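Local atomic coordinates of OsmC family protein (Rhodothermus marinus, PDB entry 5CML), a protein that probably hydrolyses carboxylic esters as a serine esterase, the part described being the alpha/beta-hydrolase esterase domain of a longer protein with an OsmC domain. Residues 35-40 with 164-169; 64-69 with 86-91. One frame throughout, in Å; residues are numbered along the deposited sequence.

Interaction 1 of 2, residues 35-40 with 164-169; sequences AHCFTC and RPFRIK
Residues 35-40 leave the end of strand 30-36 and curl into a short 3-10 turn, whose last residue, Cys40, comes within 4.6 Å of Arg164, CA to CA, just ahead of the edge strand 166-169. One backbone bond ties the two together: Arg164 N donates to Cys40 O at 2.8 Å, almost straight at 175°, in the carbonyl plane and on a lone pair. Arg164 then folds its side chain back over the turn. Its CG lies anti to the carbonyl carbon, and the bend at chi3 (54°) carries the guanidinium across Thr39, so that Thr39 O sits over one face of the group, 3.0 Å from Arg164 NH1. The angle is too poor for a hydrogen bond, although a carbonyl dipole so close to the cation is likely to be favourable. The aliphatic CB, CG and CD of Arg164 pass alongside Cys40 O. The turn follows strand 30-36, an inner strand of the main alpha/beta-hydrolase sheet, and the strand it meets belongs to the separate three-stranded antiparallel sheet 144-146, 156-159 and 166-169. Phe166 reaches back to the turn from this sheet. Its CG takes the crowded position between backbone N and carbonyl carbon (chi1 61°), and the ring receives two sulfurs, both obliquely. Cys40 SG is the nearer, 3.3 Å from Phe166 CE1 and tightly packed; Cys37 SG approaches the tip, 4.3 Å from Phe166 CZ. Both contacts are of the Cys sulfur-aromatic kind. Where the strand ends, Phe38 N donates to His36 ND1 in the plane of the imidazole, which helps to set that ring's rotation. The side chain of Cys37 touches part of what is probably the Ser-His-Asp triad (Ser109, His229, Asp200).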
loop_
_atom_site.group_PDB
_atom_site.type_symbol
_atom_site.label_atom_id
_atom_site.label_comp_id
_atom_site.label_asym_id
_atom_site.label_seq_id
_atom_site.Cartn_x
_atom_site.Cartn_y
_atom_site.Cartn_z
ATOM N N ALA A 35 -2.695 1.406 -1.236
ATOM C CA ALA A 35 -1.667 2.355 -1.660
ATOM C C ALA A 35 -0.571 1.591 -2.371
ATOM O O ALA A 35 0.032 0.708 -1.789
ATOM C CB ALA A 35 -1.113 3.085 -0.491
ATOM N N HIS A 36 -0.312 1.919 -3.626
ATOM C CA HIS A 36 0.551 1.062 -4.431
ATOM C C HIS A 36 1.448 1.844 -5.376
ATOM O O HIS A 36 1.208 3.033 -5.656
ATOM C CB HIS A 36 -0.307 0.099 -5.244
ATOM C CG HIS A 36 -1.061 0.784 -6.327
ATOM N ND1 HIS A 36 -0.535 0.981 -7.584
ATOM C CD2 HIS A 36 -2.278 1.382 -6.328
ATOM C CE1 HIS A 36 -1.407 1.653 -8.317
ATOM N NE2 HIS A 36 -2.468 1.911 -7.576
ATOM N N CYS A 37 2.450 1.148 -5.913
ATOM C CA CYS A 37 3.392 1.753 -6.848
ATOM C C CYS A 37 3.384 1.034 -8.195
ATOM O O CYS A 37 4.370 1.078 -8.922
ATOM C CB CYS A 37 4.802 1.745 -6.253
ATOM S SG CYS A 37 4.914 2.748 -4.713
ATOM N N PHE A 38 2.274 0.380 -8.542
ATOM C CA PHE A 38 2.243 -0.399 -9.785
ATOM C C PHE A 38 2.188 0.501 -11.011
ATOM O O PHE A 38 2.420 0.047 -12.117
ATOM C CB PHE A 38 1.068 -1.361 -9.799
ATOM C CG PHE A 38 1.211 -2.463 -8.820
ATOM C CD1 PHE A 38 2.189 -3.426 -8.993
ATOM C CD2 PHE A 38 0.394 -2.535 -7.714
ATOM C CE1 PHE A 38 2.336 -4.450 -8.079
ATOM C CE2 PHE A 38 0.544 -3.550 -6.791
ATOM C CZ PHE A 38 1.505 -4.507 -6.978
ATOM N N THR A 39 1.911 1.781 -10.799
ATOM C CA THR A 39 1.924 2.753 -11.885
ATOM C C THR A 39 3.324 2.897 -12.503
ATOM O O THR A 39 3.456 3.403 -13.613
ATOM C CB THR A 39 1.415 4.110 -11.385
ATOM O OG1 THR A 39 0.306 3.887 -10.506
ATOM C CG2 THR A 39 0.954 4.964 -12.531
ATOM N N CYS A 40 4.347 2.428 -11.790
ATOM C CA CYS A 40 5.728 2.354 -12.299
ATOM C C CYS A 40 5.889 1.387 -13.468
ATOM O O CYS A 40 6.859 1.478 -14.219
ATOM C CB CYS A 40 6.707 1.928 -11.173
ATOM S SG CYS A 40 6.910 3.194 -9.907
ATOM N N ARG A 164 9.138 3.127 -14.327
ATOM C CA ARG A 164 9.053 4.568 -14.526
ATOM C C ARG A 164 9.417 5.242 -13.194
ATOM O O ARG A 164 8.812 4.936 -12.168
ATOM C CB ARG A 164 7.653 4.980 -14.970
ATOM C CG ARG A 164 7.232 4.473 -16.346
ATOM C CD ARG A 164 5.705 4.366 -16.460
ATOM N NE ARG A 164 5.034 5.618 -16.111
ATOM C CZ ARG A 164 3.712 5.764 -16.005
ATOM N NH1 ARG A 164 2.898 4.734 -16.207
ATOM N NH2 ARG A 164 3.199 6.944 -15.693
ATOM N N PRO A 165 10.413 6.143 -13.195
ATOM C CA PRO A 165 10.737 6.800 -11.929
ATOM C C PRO A 165 9.689 7.840 -11.543
ATOM O O PRO A 165 8.900 8.262 -12.395
ATOM C CB PRO A 165 12.097 7.459 -12.211
ATOM C CG PRO A 165 12.126 7.661 -13.677
ATOM C CD PRO A 165 11.331 6.541 -14.277
ATOM N N PHE A 166 9.686 8.262 -10.282
ATOM C CA PHE A 166 8.696 9.241 -9.838
ATOM C C PHE A 166 9.215 10.094 -8.694
ATOM O O PHE A 166 10.271 9.821 -8.134
ATOM C CB PHE A 166 7.382 8.541 -9.434
ATOM C CG PHE A 166 7.509 7.549 -8.297
ATOM C CD1 PHE A 166 7.834 6.228 -8.553
ATOM C CD2 PHE A 166 7.244 7.927 -6.985
ATOM C CE1 PHE A 166 7.920 5.304 -7.525
ATOM C CE2 PHE A 166 7.320 6.999 -5.944
ATOM C CZ PHE A 166 7.669 5.694 -6.216
ATOM N N ARG A 167 8.463 11.141 -8.370
ATOM C CA ARG A 167 8.829 12.053 -7.287
ATOM C C ARG A 167 7.994 11.809 -6.050
ATOM O O ARG A 167 6.825 11.441 -6.160
ATOM C CB ARG A 167 8.633 13.511 -7.705
ATOM C CG ARG A 167 9.309 13.911 -8.991
ATOM C CD ARG A 167 8.650 15.163 -9.557
ATOM N NE ARG A 167 9.101 16.354 -8.845
ATOM C CZ ARG A 167 10.300 16.903 -9.011
ATOM N NH1 ARG A 167 11.166 16.355 -9.857
ATOM N NH2 ARG A 167 10.639 17.988 -8.324
ATOM N N ILE A 168 8.583 12.031 -4.878
ATOM C CA ILE A 168 7.828 12.086 -3.627
ATOM C C ILE A 168 8.408 13.174 -2.715
ATOM O O ILE A 168 9.532 13.632 -2.927
ATOM C CB ILE A 168 7.836 10.735 -2.876
ATOM C CG1 ILE A 168 9.264 10.330 -2.506
ATOM C CG2 ILE A 168 7.151 9.678 -3.718
ATOM C CD1 ILE A 168 9.309 9.205 -1.471
ATOM N N LYS A 169 7.648 13.585 -1.705
ATOM C CA LYS A 169 8.164 14.543 -0.720
ATOM C C LYS A 169 9.313 13.964 0.136
ATOM O O LYS A 169 9.250 12.814 0.590
ATOM C CB LYS A 169 7.028 15.011 0.193
ATOM C CG LYS A 169 5.857 15.662 -0.543
ATOM C CD LYS A 169 6.329 16.850 -1.370
ATOM C CE LYS A 169 5.201 17.821 -1.674
ATOM N NZ LYS A 169 5.707 19.053 -2.363
#

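Interaction 2 of 2, residues 64-69 with 86-91; sequences FDFTGL and EDLRAA
Phe64, near the end of strand 59-65, points its CB toward helix 85-98, and its CG stands anti to the backbone N (chi1 179°), which sends the ring out to the helix. Past CG the ring spreads over three helix residues. On one side Phe64 CD2 lies 3.5 Å from Leu88 CD1, and CE2 is almost as near to the same methyl. On the other, Phe64 CD1 meets Ala91 CB at 4.4 Å, while CE1 approaches the backbone oxygen of Asp87. At the tip, Phe64 CZ touches Asp87 CB at 3.8 Å. All three approach obliquely. Leu88 holds an unusual chi1 of -125°, away from the staggered positions, and its CD1 also reaches the edge of the Phe66 ring, near the ring plane. An alanine in place of Phe64 would remove the whole ring and is likely to loosen the seating of the helix on the strand. At the strand's end the chain enters a type I turn, Asp65 to Gly68. Asp65 OD1 accepts from both Thr67 OG1, on its syn lone pair, and Thr67 N, which comes from above the carboxylate plane in an Asx turn; Thr67 OG1 accepts in turn from Leu69 N, an ST turn. The contact joins an inner strand of the main sheet to a helix packed against it, with Leu33 and Ala35 of strand 30-36 continuing the same apolar surface. Of its side chain Asp87 gives the ring its CB, and its OD1 is hydrogen-bonded to Asn10 ND2, so between strand and helix the chemistry is apolar and cohesion rests on close fit and dispersion.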
loop_
_atom_site.group_PDB
_atom_site.type_symbol
_atom_site.label_atom_id
_atom_site.label_comp_id
_atom_site.label_asym_id
_atom_site.label_seq_id
_atom_site.Cartn_x
_atom_site.Cartn_y
_atom_site.Cartn_z
ATOM N N PHE A 64 -5.067 3.868 -4.448
ATOM C CA PHE A 64 -4.411 5.150 -4.333
ATOM C C PHE A 64 -3.021 5.028 -4.919
ATOM O O PHE A 64 -2.209 4.233 -4.451
ATOM C CB PHE A 64 -4.353 5.593 -2.878
ATOM C CG PHE A 64 -3.666 6.897 -2.685
ATOM C CD1 PHE A 64 -4.366 8.082 -2.831
ATOM C CD2 PHE A 64 -2.315 6.947 -2.380
ATOM C CE1 PHE A 64 -3.739 9.294 -2.657
ATOM C CE2 PHE A 64 -1.679 8.165 -2.204
ATOM C CZ PHE A 64 -2.391 9.333 -2.348
ATOM N N ASP A 65 -2.772 5.806 -5.962
ATOM C CA ASP A 65 -1.490 5.791 -6.655
ATOM C C ASP A 65 -0.440 6.567 -5.874
ATOM O O ASP A 65 -0.411 7.804 -5.887
ATOM C CB ASP A 65 -1.655 6.385 -8.052
ATOM C CG ASP A 65 -0.342 6.591 -8.757
ATOM O OD1 ASP A 65 0.637 5.872 -8.447
ATOM O OD2 ASP A 65 -0.293 7.478 -9.631
ATOM N N PHE A 66 0.439 5.824 -5.215
ATOM C CA PHE A 66 1.423 6.414 -4.319
ATOM C C PHE A 66 2.498 7.171 -5.088
ATOM O O PHE A 66 3.190 8.017 -4.530
ATOM C CB PHE A 66 2.040 5.302 -3.460
ATOM C CG PHE A 66 2.860 5.802 -2.321
ATOM C CD1 PHE A 66 2.267 6.146 -1.118
ATOM C CD2 PHE A 66 4.229 5.941 -2.457
ATOM C CE1 PHE A 66 3.052 6.629 -0.049
ATOM C CE2 PHE A 66 5.006 6.409 -1.400
ATOM C CZ PHE A 66 4.409 6.746 -0.199
ATOM N N THR A 67 2.644 6.861 -6.375
ATOM C CA THR A 67 3.714 7.445 -7.174
ATOM C C THR A 67 3.405 8.848 -7.664
ATOM O O THR A 67 4.316 9.578 -8.041
ATOM C CB THR A 67 4.013 6.612 -8.421
ATOM O OG1 THR A 67 2.949 6.812 -9.357
ATOM C CG2 THR A 67 4.163 5.124 -8.090
ATOM N N GLY A 68 2.126 9.219 -7.691
ATOM C CA GLY A 68 1.722 10.493 -8.271
ATOM C C GLY A 68 1.825 10.552 -9.795
ATOM O O GLY A 68 1.562 11.592 -10.401
ATOM N N LEU A 69 2.198 9.442 -10.425
ATOM C CA LEU A 69 2.338 9.410 -11.881
ATOM C C LEU A 69 0.985 9.473 -12.584
ATOM O O LEU A 69 0.911 9.803 -13.769
ATOM C CB LEU A 69 3.089 8.148 -12.323
ATOM C CG LEU A 69 4.549 8.033 -11.882
ATOM C CD1 LEU A 69 5.107 6.626 -12.202
ATOM C CD2 LEU A 69 5.392 9.126 -12.538
ATOM N N GLU A 86 0.072 12.537 4.770
ATOM C CA GLU A 86 -1.204 13.244 4.800
ATOM C C GLU A 86 -2.118 12.856 3.636
ATOM O O GLU A 86 -3.320 12.780 3.807
ATOM C CB GLU A 86 -0.987 14.759 4.793
ATOM C CG GLU A 86 -2.240 15.594 4.410
ATOM C CD GLU A 86 -3.567 15.182 5.101
ATOM O OE1 GLU A 86 -3.575 14.509 6.162
ATOM O OE2 GLU A 86 -4.627 15.532 4.548
ATOM N N ASP A 87 -1.563 12.612 2.456
ATOM C CA ASP A 87 -2.405 12.172 1.345
ATOM C C ASP A 87 -3.047 10.826 1.635
ATOM O O ASP A 87 -4.195 10.606 1.278
ATOM C CB ASP A 87 -1.602 12.109 0.048
ATOM C CG ASP A 87 -1.163 13.474 -0.417
ATOM O OD1 ASP A 87 -1.761 14.476 0.029
ATOM O OD2 ASP A 87 -0.212 13.550 -1.217
ATOM N N LEU A 88 -2.317 9.911 2.267
ATOM C CA LEU A 88 -2.902 8.625 2.650
ATOM C C LEU A 88 -3.984 8.826 3.711
ATOM O O LEU A 88 -5.061 8.235 3.629
ATOM C CB LEU A 88 -1.828 7.679 3.178
ATOM C CG LEU A 88 -1.720 6.336 2.491
ATOM C CD1 LEU A 88 -1.575 6.480 0.963
ATOM C CD2 LEU A 88 -0.545 5.590 3.107
ATOM N N ARG A 89 -3.716 9.687 4.692
ATOM C CA ARG A 89 -4.728 9.980 5.702
ATOM C C ARG A 89 -5.966 10.589 5.046
ATOM O O ARG A 89 -7.081 10.258 5.437
ATOM C CB ARG A 89 -4.174 10.918 6.783
ATOM C CG ARG A 89 -3.025 10.318 7.565
ATOM C CD ARG A 89 -2.424 11.358 8.465
ATOM N NE ARG A 89 -1.265 10.807 9.156
ATOM C CZ ARG A 89 -0.062 11.360 9.170
ATOM N NH1 ARG A 89 0.168 12.524 8.556
ATOM N NH2 ARG A 89 0.920 10.743 9.808
ATOM N N ALA A 90 -5.765 11.443 4.041
ATOM C CA ALA A 90 -6.875 12.089 3.340
ATOM C C ALA A 90 -7.753 11.056 2.627
ATOM O O ALA A 90 -8.993 11.198 2.547
ATOM C CB ALA A 90 -6.346 13.114 2.348
ATOM N N ALA A 91 -7.115 10.004 2.124
ATOM C CA ALA A 91 -7.843 8.958 1.441
ATOM C C ALA A 91 -8.691 8.186 2.449
ATOM O O ALA A 91 -9.816 7.769 2.149
ATOM C CB ALA A 91 -6.884 8.015 0.722
#

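In the fold
From the N terminus the chain passes strands 2-9 and 15-22, then strand 30-36 and the turn that ends at 40, then helix 45-56 to the neighbouring parallel strand 59-65. Interaction 2 closes the short loop from that strand to helix 85-98, part of which is not modelled, and so fixes the helix against the main sheet. Interaction 1 closes a far longer excursion, returning after 123 residues with strand 166-169; the loop of interaction 2 lies wholly within it. The contacts touch directly: His36 O lies 2.9 Å from Phe66 N, and Phe166 and Arg164 pack on Thr67 and Leu69. Together they join main sheet, covering helix and the small antiparallel sheet.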